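Local coordinates for protein 4-hydroxy-3-methylbut-2-enyl diphosphate reductase, apicoplast (Plasmodium falciparum, PDB 4N7B) that reduces (E)-4-hydroxy-3-methylbut-2-enyl diphosphate to isopentenyl and dimethylallyl diphosphate at an iron-sulfur cluster, the last step of isoprenoid precursor synthesis in the apicoplast, at residues I225-C231 against N418-L423; E243-F248 against F526-I530. All coordinates share one frame. Residues are numbered along the deposited sequence.

Interaction 1: residues I225-C231 against N418-L423; sequences INPRGFC and NRQTAL. With F3S (Fe3-s4 cluster), chain B.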
ATOM      1  N   ILE A 225     -12.815 -13.379   4.120  1.00 21.42           N
ATOM      2  CA  ILE A 225     -11.417 -13.739   4.252  1.00 18.47           C
ATOM      3  C   ILE A 225     -10.693 -12.885   5.277  1.00 19.36           C
ATOM      4  O   ILE A 225     -10.921 -11.677   5.383  1.00 23.47           O
ATOM      5  CB  ILE A 225     -10.704 -13.598   2.910  1.00 22.35           C
ATOM      6  CG1 ILE A 225     -11.312 -14.581   1.912  1.00 25.73           C
ATOM      7  CG2 ILE A 225      -9.238 -13.884   3.065  1.00 21.15           C
ATOM      8  CD1 ILE A 225     -10.940 -14.335   0.467  1.00 25.95           C
ATOM      9  N   ASN A 226      -9.785 -13.531   5.990  1.00 17.74           N
ATOM     10  CA  ASN A 226      -8.920 -12.870   6.929  1.00 18.88           C
ATOM     11  C   ASN A 226      -7.558 -13.502   6.698  1.00 20.72           C
ATOM     12  O   ASN A 226      -7.456 -14.711   6.519  1.00 24.00           O
ATOM     13  CB  ASN A 226      -9.440 -13.152   8.364  1.00 22.75           C
ATOM     14  CG  ASN A 226      -8.841 -12.243   9.391  1.00 44.14           C
ATOM     15  OD1 ASN A 226      -8.974 -11.013   9.302  1.00 44.46           O
ATOM     16  ND2 ASN A 226      -8.194 -12.835  10.406  1.00 51.33           N
ATOM     17  N   PRO A 227      -6.495 -12.705   6.692  1.00 24.69           N
ATOM     18  CA  PRO A 227      -6.479 -11.253   6.855  1.00 20.60           C
ATOM     19  C   PRO A 227      -6.937 -10.469   5.634  1.00 24.73           C
ATOM     20  O   PRO A 227      -6.851 -10.938   4.490  1.00 24.02           O
ATOM     21  CB  PRO A 227      -5.003 -10.955   7.136  1.00 24.12           C
ATOM     22  CG  PRO A 227      -4.278 -12.041   6.462  1.00 24.83           C
ATOM     23  CD  PRO A 227      -5.139 -13.266   6.619  1.00 24.26           C
ATOM     24  N   ARG A 228      -7.407  -9.254   5.915  1.00 22.11           N
ATOM     25  CA  ARG A 228      -7.891  -8.333   4.910  1.00 17.33           C
ATOM     26  C   ARG A 228      -7.846  -6.960   5.521  1.00 26.03           C
ATOM     27  O   ARG A 228      -7.610  -6.824   6.724  1.00 24.48           O
ATOM     28  CB  ARG A 228      -9.349  -8.632   4.557  1.00 20.74           C
ATOM     29  CG  ARG A 228     -10.312  -8.469   5.772  1.00 20.03           C
ATOM     30  CD  ARG A 228     -11.776  -8.647   5.342  1.00 26.73           C
ATOM     31  NE  ARG A 228     -12.709  -8.365   6.423  1.00 19.97           N
ATOM     32  CZ  ARG A 228     -13.046  -9.244   7.367  1.00 24.51           C
ATOM     33  NH1 ARG A 228     -12.546 -10.467   7.348  1.00 19.12           N
ATOM     34  NH2 ARG A 228     -13.888  -8.909   8.336  1.00 21.10           N
ATOM     35  N   GLY A 229      -8.140  -5.938   4.720  1.00 23.12           N
ATOM     36  CA  GLY A 229      -8.389  -4.618   5.291  1.00 22.75           C
ATOM     37  C   GLY A 229      -7.151  -3.971   5.890  1.00 22.85           C
ATOM     38  O   GLY A 229      -6.014  -4.364   5.583  1.00 28.96           O
ATOM     39  N   PHE A 230      -7.378  -2.968   6.736  1.00 21.46           N
ATOM     40  CA  PHE A 230      -6.309  -2.097   7.238  1.00 22.65           C
ATOM     41  C   PHE A 230      -5.046  -2.866   7.643  1.00 29.28           C
ATOM     42  O   PHE A 230      -5.096  -3.836   8.399  1.00 31.01           O
ATOM     43  CB  PHE A 230      -6.789  -1.276   8.445  1.00 24.41           C
ATOM     44  CG  PHE A 230      -7.558  -0.018   8.088  1.00 26.74           C
ATOM     45  CD1 PHE A 230      -7.947   0.240   6.784  1.00 26.24           C
ATOM     46  CD2 PHE A 230      -7.885   0.908   9.069  1.00 24.02           C
ATOM     47  CE1 PHE A 230      -8.651   1.390   6.470  1.00 23.65           C
ATOM     48  CE2 PHE A 230      -8.581   2.062   8.760  1.00 26.83           C
ATOM     49  CZ  PHE A 230      -8.970   2.302   7.464  1.00 28.75           C
ATOM     50  N   CYS A 231      -3.905  -2.414   7.135  1.00 20.54           N
ATOM     51  CA  CYS A 231      -2.618  -2.859   7.644  1.00 18.01           C
ATOM     52  C   CYS A 231      -2.226  -1.869   8.737  1.00 20.35           C
ATOM     53  O   CYS A 231      -2.925  -0.868   8.979  1.00 18.90           O
ATOM     54  CB  CYS A 231      -1.583  -2.842   6.511  1.00 20.92           C
ATOM     55  SG  CYS A 231      -1.324  -1.160   5.893  1.00 29.48           S
ATOM     56  N   ASN A 418       0.405 -11.363   2.971  1.00 21.67           N
ATOM     57  CA  ASN A 418      -0.632 -12.046   3.700  1.00 27.25           C
ATOM     58  C   ASN A 418      -1.971 -11.961   3.002  1.00 21.99           C
ATOM     59  O   ASN A 418      -2.718 -12.941   2.957  1.00 20.85           O
ATOM     60  CB  ASN A 418      -0.771 -11.460   5.105  1.00 24.66           C
ATOM     61  CG  ASN A 418       0.378 -11.826   6.020  1.00 26.54           C
ATOM     62  OD1 ASN A 418       1.200 -12.675   5.703  1.00 24.62           O
ATOM     63  ND2 ASN A 418       0.407 -11.206   7.200  1.00 29.88           N
ATOM     64  N   ARG A 419      -2.328 -10.791   2.498  1.00 19.26           N
ATOM     65  CA  ARG A 419      -3.636 -10.675   1.868  1.00 21.55           C
ATOM     66  C   ARG A 419      -3.719 -11.466   0.556  1.00 25.57           C
ATOM     67  O   ARG A 419      -4.726 -12.131   0.318  1.00 25.57           O
ATOM     68  CB  ARG A 419      -4.008  -9.205   1.659  1.00 25.80           C
ATOM     69  CG  ARG A 419      -4.606  -8.595   2.922  1.00 26.77           C
ATOM     70  CD  ARG A 419      -4.124  -7.186   3.145  1.00 24.51           C
ATOM     71  NE  ARG A 419      -4.493  -6.739   4.479  1.00 25.23           N
ATOM     72  CZ  ARG A 419      -3.822  -7.050   5.586  1.00 22.57           C
ATOM     73  NH1 ARG A 419      -2.732  -7.812   5.530  1.00 21.22           N
ATOM     74  NH2 ARG A 419      -4.248  -6.602   6.756  1.00 27.69           N
ATOM     75  N   GLN A 420      -2.679 -11.414  -0.286  1.00 20.53           N
ATOM     76  CA  GLN A 420      -2.656 -12.210  -1.522  1.00 22.49           C
ATOM     77  C   GLN A 420      -2.620 -13.695  -1.214  1.00 20.36           C
ATOM     78  O   GLN A 420      -3.327 -14.491  -1.828  1.00 21.72           O
ATOM     79  CB  GLN A 420      -1.443 -11.847  -2.392  1.00 20.13           C
ATOM     80  CG  GLN A 420      -1.564 -10.502  -3.081  1.00 25.67           C
ATOM     81  CD  GLN A 420      -0.287 -10.086  -3.808  1.00 29.37           C
ATOM     82  OE1 GLN A 420       0.475 -10.932  -4.279  1.00 21.99           O
ATOM     83  NE2 GLN A 420      -0.042  -8.781  -3.879  1.00 27.36           N
ATOM     84  N   THR A 421      -1.811 -14.079  -0.236  1.00 23.51           N
ATOM     85  CA  THR A 421      -1.666 -15.496   0.092  1.00 23.22           C
ATOM     86  C   THR A 421      -3.013 -16.104   0.527  1.00 28.46           C
ATOM     87  O   THR A 421      -3.393 -17.204   0.086  1.00 28.88           O
ATOM     88  CB  THR A 421      -0.600 -15.719   1.179  1.00 24.34           C
ATOM     89  OG1 THR A 421       0.679 -15.289   0.682  1.00 27.40           O
ATOM     90  CG2 THR A 421      -0.521 -17.207   1.567  1.00 29.71           C
ATOM     91  N   ALA A 422      -3.754 -15.385   1.357  1.00 26.66           N
ATOM     92  CA  ALA A 422      -5.008 -15.921   1.869  1.00 35.78           C
ATOM     93  C   ALA A 422      -6.036 -16.023   0.741  1.00 27.03           C
ATOM     94  O   ALA A 422      -6.709 -17.035   0.582  1.00 29.71           O
ATOM     95  CB  ALA A 422      -5.520 -15.049   2.983  1.00 20.15           C
ATOM     96  N   LEU A 423      -6.137 -14.970  -0.055  1.00 20.78           N
ATOM     97  CA  LEU A 423      -7.065 -14.954  -1.185  1.00 29.85           C
ATOM     98  C   LEU A 423      -6.721 -16.068  -2.187  1.00 28.91           C
ATOM     99  O   LEU A 423      -7.608 -16.788  -2.686  1.00 26.80           O
ATOM    100  CB  LEU A 423      -7.004 -13.593  -1.876  1.00 24.89           C
ATOM    101  CG  LEU A 423      -7.756 -13.492  -3.207  1.00 20.11           C
ATOM    102  CD1 LEU A 423      -9.246 -13.772  -2.988  1.00 19.39           C
ATOM    103  CD2 LEU A 423      -7.533 -12.123  -3.875  1.00 19.25           C
TER
HETATM  104 FE1  F3S B 401       0.604  -1.139   4.627  1.00 26.99          FE
HETATM  105 FE3  F3S B 401       3.158  -0.374   5.011  1.00 26.63          FE
HETATM  106 FE4  F3S B 401       2.536  -2.528   3.530  1.00 26.91          FE
HETATM  107  S1  F3S B 401       1.438   0.880   4.446  1.00 24.12           S
HETATM  108  S2  F3S B 401       0.545  -2.113   2.626  1.00 27.48           S
HETATM  109  S3  F3S B 401       2.222  -2.230   5.698  1.00 22.68           S
HETATM  110  S4  F3S B 401       4.124  -1.060   3.136  1.00 30.32           S
HETATM  111  O   HOH W   1      -6.999 -11.265   1.654  1.00 18.48           O
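The small methyl of Ala422 leaves a shallow hollow on helix 418-423, and residues 225-227 settle into it. Ile225 CG2 lies 3.9 Å from Ala422 CB and Pro227 CD lies 4.1 Å from the same atom, while Ile225 CD1 reaches Leu423 CD1 at 3.9 Å. The ring of Pro227, held by a cis peptide bond, continues along the helix until its CG meets Asn418 CB at 3.8 Å. Beyond the proline the bump comes from the other side: Arg419 extends into the bend of residues 228-231. Its NE and NH2 both donate to the carbonyl of Gly229 (NE to O 3.0 Å, NH2 to O 3.1 Å), and Pro227 CB packs over one face of the guanidinium. A salt bridge to Glu515 holds the same group from outside the pair. Water 1 fills a remaining gap, donating to Pro227 O (2.9 Å) and Arg419 O (2.8 Å). The bend delivers Cys231, whose SG binds FE1 of the cluster at 2.3 Å, to the N-cap of helix 232-247. Strand 221-226 runs inside a parallel sheet between strands 477-482 and 506-511, with helix 414-427 packed on it and helix 442-452 beside Arg419.

Interaction 2: residues E243-F248 against F526-I530; sequences ECLKLF and FLHMI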
ATOM      1  N   GLU A 243      -4.781  12.719  15.059  1.00 45.91           N
ATOM      2  CA  GLU A 243      -4.250  13.150  16.329  1.00 47.22           C
ATOM      3  C   GLU A 243      -3.687  14.571  16.205  1.00 56.20           C
ATOM      4  O   GLU A 243      -3.713  15.349  17.168  1.00 55.46           O
ATOM      5  CB  GLU A 243      -3.212  12.137  16.809  1.00 46.88           C
ATOM      6  CG  GLU A 243      -2.875  12.264  18.275  1.00 61.72           C
ATOM      7  CD  GLU A 243      -4.008  11.808  19.156  1.00 62.90           C
ATOM      8  OE1 GLU A 243      -4.702  10.837  18.783  1.00 65.52           O
ATOM      9  OE2 GLU A 243      -4.210  12.435  20.209  1.00 64.11           O
ATOM     10  N   CYS A 244      -3.219  14.919  15.008  1.00 53.75           N
ATOM     11  CA  CYS A 244      -2.768  16.276  14.715  1.00 53.00           C
ATOM     12  C   CYS A 244      -3.953  17.221  14.718  1.00 59.22           C
ATOM     13  O   CYS A 244      -3.871  18.353  15.199  1.00 61.00           O
ATOM     14  CB  CYS A 244      -2.099  16.324  13.347  1.00 51.67           C
ATOM     15  SG  CYS A 244      -0.383  15.758  13.351  1.00 56.37           S
ATOM     16  N   LEU A 245      -5.061  16.743  14.164  1.00 54.75           N
ATOM     17  CA  LEU A 245      -6.288  17.524  14.124  1.00 57.00           C
ATOM     18  C   LEU A 245      -6.825  17.814  15.525  1.00 59.63           C
ATOM     19  O   LEU A 245      -7.437  18.853  15.745  1.00 61.71           O
ATOM     20  CB  LEU A 245      -7.345  16.799  13.296  1.00 52.70           C
ATOM     21  CG  LEU A 245      -7.093  16.850  11.790  1.00 53.40           C
ATOM     22  CD1 LEU A 245      -7.949  15.829  11.072  1.00 51.91           C
ATOM     23  CD2 LEU A 245      -7.388  18.254  11.270  1.00 58.92           C
ATOM     24  N   LYS A 246      -6.601  16.899  16.465  1.00 67.52           N
ATOM     25  CA  LYS A 246      -7.034  17.098  17.847  1.00 68.80           C
ATOM     26  C   LYS A 246      -6.184  18.160  18.520  1.00 77.38           C
ATOM     27  O   LYS A 246      -6.692  19.012  19.253  1.00 82.74           O
ATOM     28  CB  LYS A 246      -6.959  15.790  18.641  1.00 66.12           C
ATOM     29  CG  LYS A 246      -8.147  14.874  18.392  1.00 75.69           C
ATOM     30  CD  LYS A 246      -7.945  13.464  18.949  1.00 82.42           C
ATOM     31  CE  LYS A 246      -8.855  12.451  18.225  1.00 77.93           C
ATOM     32  NZ  LYS A 246      -8.479  11.029  18.483  1.00 77.60           N
ATOM     33  N   LEU A 247      -4.885  18.121  18.257  1.00 83.35           N
ATOM     34  CA  LEU A 247      -3.967  19.039  18.911  1.00 87.71           C
ATOM     35  C   LEU A 247      -4.041  20.427  18.308  1.00 91.08           C
ATOM     36  O   LEU A 247      -4.392  21.386  18.989  1.00 99.66           O
ATOM     37  CB  LEU A 247      -2.534  18.527  18.822  1.00 86.18           C
ATOM     38  CG  LEU A 247      -2.238  17.243  19.596  1.00 87.80           C
ATOM     39  CD1 LEU A 247      -0.735  17.004  19.602  1.00 87.98           C
ATOM     40  CD2 LEU A 247      -2.792  17.305  21.022  1.00 86.53           C
ATOM     41  N   PHE A 248      -3.715  20.533  17.026  1.00 79.83           N
ATOM     42  CA  PHE A 248      -3.566  21.834  16.389  1.00 79.49           C
ATOM     43  C   PHE A 248      -4.796  22.215  15.593  1.00 87.31           C
ATOM     44  O   PHE A 248      -5.608  21.370  15.231  1.00 90.92           O
ATOM     45  CB  PHE A 248      -2.341  21.820  15.492  1.00 78.92           C
ATOM     46  CG  PHE A 248      -1.195  21.059  16.080  1.00 84.41           C
ATOM     47  CD1 PHE A 248      -0.344  21.664  16.985  1.00 85.84           C
ATOM     48  CD2 PHE A 248      -0.986  19.728  15.753  1.00 86.71           C
ATOM     49  CE1 PHE A 248       0.706  20.963  17.541  1.00 85.31           C
ATOM     50  CE2 PHE A 248       0.066  19.019  16.307  1.00 85.18           C
ATOM     51  CZ  PHE A 248       0.911  19.637  17.203  1.00 83.86           C
ATOM     52  N   PHE A 526       6.042  13.617  16.972  1.00 70.97           N
ATOM     53  CA  PHE A 526       4.637  13.864  17.176  1.00 66.86           C
ATOM     54  C   PHE A 526       4.190  13.402  18.561  1.00 70.72           C
ATOM     55  O   PHE A 526       3.394  14.072  19.220  1.00 74.55           O
ATOM     56  CB  PHE A 526       3.854  13.139  16.103  1.00 67.60           C
ATOM     57  CG  PHE A 526       2.390  13.272  16.249  1.00 75.42           C
ATOM     58  CD1 PHE A 526       1.831  14.510  16.494  1.00 85.85           C
ATOM     59  CD2 PHE A 526       1.568  12.171  16.136  1.00 79.05           C
ATOM     60  CE1 PHE A 526       0.480  14.653  16.631  1.00 94.62           C
ATOM     61  CE2 PHE A 526       0.212  12.304  16.270  1.00 88.98           C
ATOM     62  CZ  PHE A 526      -0.335  13.555  16.520  1.00 97.14           C
ATOM     63  N   LEU A 527       4.704  12.259  19.004  1.00 55.44           N
ATOM     64  CA  LEU A 527       4.419  11.759  20.348  1.00 53.83           C
ATOM     65  C   LEU A 527       4.934  12.723  21.409  1.00 62.27           C
ATOM     66  O   LEU A 527       4.267  12.963  22.413  1.00 60.90           O
ATOM     67  CB  LEU A 527       5.063  10.392  20.564  1.00 51.34           C
ATOM     68  CG  LEU A 527       4.363   9.184  19.951  1.00 49.38           C
ATOM     69  CD1 LEU A 527       5.234   7.951  20.102  1.00 47.96           C
ATOM     70  CD2 LEU A 527       3.016   8.977  20.618  1.00 50.08           C
ATOM     71  N   HIS A 528       6.124  13.271  21.189  1.00 72.69           N
ATOM     72  CA  HIS A 528       6.707  14.213  22.138  1.00 83.60           C
ATOM     73  C   HIS A 528       5.780  15.411  22.332  1.00 85.07           C
ATOM     74  O   HIS A 528       5.558  15.867  23.460  1.00 86.36           O
ATOM     75  CB  HIS A 528       8.076  14.696  21.657  1.00 87.33           C
ATOM     76  CG  HIS A 528       8.826  15.496  22.681  1.00 96.82           C
ATOM     77  ND1 HIS A 528       9.444  14.919  23.770  1.00 99.58           N
ATOM     78  CD2 HIS A 528       9.043  16.828  22.788  1.00 96.81           C
ATOM     79  CE1 HIS A 528      10.019  15.860  24.498  1.00100.07           C
ATOM     80  NE2 HIS A 528       9.788  17.027  23.924  1.00 99.52           N
ATOM     81  N   MET A 529       5.246  15.916  21.223  1.00 72.59           N
ATOM     82  CA  MET A 529       4.314  17.037  21.264  1.00 72.70           C
ATOM     83  C   MET A 529       3.150  16.694  22.174  1.00 74.75           C
ATOM     84  O   MET A 529       2.852  17.415  23.133  1.00 76.63           O
ATOM     85  CB  MET A 529       3.792  17.348  19.867  1.00 68.42           C
ATOM     86  CG  MET A 529       4.876  17.786  18.901  1.00 67.55           C
ATOM     87  SD  MET A 529       4.246  18.082  17.240  1.00 81.18           S
ATOM     88  CE  MET A 529       5.764  18.106  16.293  1.00 63.73           C
ATOM     89  N   ILE A 530       2.499  15.578  21.864  1.00 70.08           N
ATOM     90  CA  ILE A 530       1.358  15.108  22.636  1.00 75.12           C
ATOM     91  C   ILE A 530       1.674  15.131  24.133  1.00 86.53           C
ATOM     92  O   ILE A 530       0.886  15.643  24.934  1.00 95.10           O
ATOM     93  CB  ILE A 530       0.957  13.686  22.210  1.00 69.61           C
ATOM     94  CG1 ILE A 530       0.454  13.700  20.765  1.00 67.44           C
ATOM     95  CG2 ILE A 530      -0.108  13.123  23.134  1.00 66.60           C
ATOM     96  CD1 ILE A 530       0.098  12.322  20.212  1.00 60.19           C
TER
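Glu243 opens the contact with the aliphatic part of its side chain: CB touches the ring edge of Phe526 at CZ (3.2 Å), and CG meets Ile530 CD1 at 3.5 Å. Its carboxylate has a long salt bridge to Lys246 one turn on, OE1 to NZ 3.8 Å. Cys244 follows with a sulfur-aromatic contact, SG standing 4.1 Å from the centroid of the Phe526 ring in an oblique position and 3.6 Å from CE1. The phenyl group, in the t rotamer about chi1, thus spans much of the gap between two helices whose segment axes come no closer than 11.3 Å and run in broadly the same direction, 34° apart. Both helices lie over the same parallel beta-sheet of an alpha/beta domain: Cys244 and Phe526 each touch Ile311 of strand 309-312, so the C-terminal helix 524-533 lies beside helix 232-247 on that sheet. One turn beyond Glu243, Leu247 rests CD1 against both Phe526 and Ile530, 4.0 Å from Phe526 CE1 and 3.7 Å from Ile530 CG1. Phe248, where the backbone leaves the helix, turns its ring to Met529 in a Met-aromatic contact, CZ to SD 3.7 Å, while CE2 approaches Phe526 CE1 edge to edge at 4.4 Å.

Helix 232-247 ties the two contacts together: Cys231, the cluster ligand of interaction 1, caps its start, and residues 243-247 of interaction 2 form its far end, with Phe248 just beyond. The contact centres are 31 Å apart and their nearest atoms about 13 Å, so they do not touch. Interaction 1 belongs to the site, its cysteine sharing the cluster with Cys315 and Cys413; the side chains of Arg419 and Asn443, which probably binds the substrate, are about 5 Å apart. Interaction 2 lies away from the cluster and from the probable substrate-binding residues. Each brings together chain parts distant in sequence: helix 414-427 meets the 221-226 sheet, whereas the C-terminal helix packs beside helix 232-247 over strand 309-312.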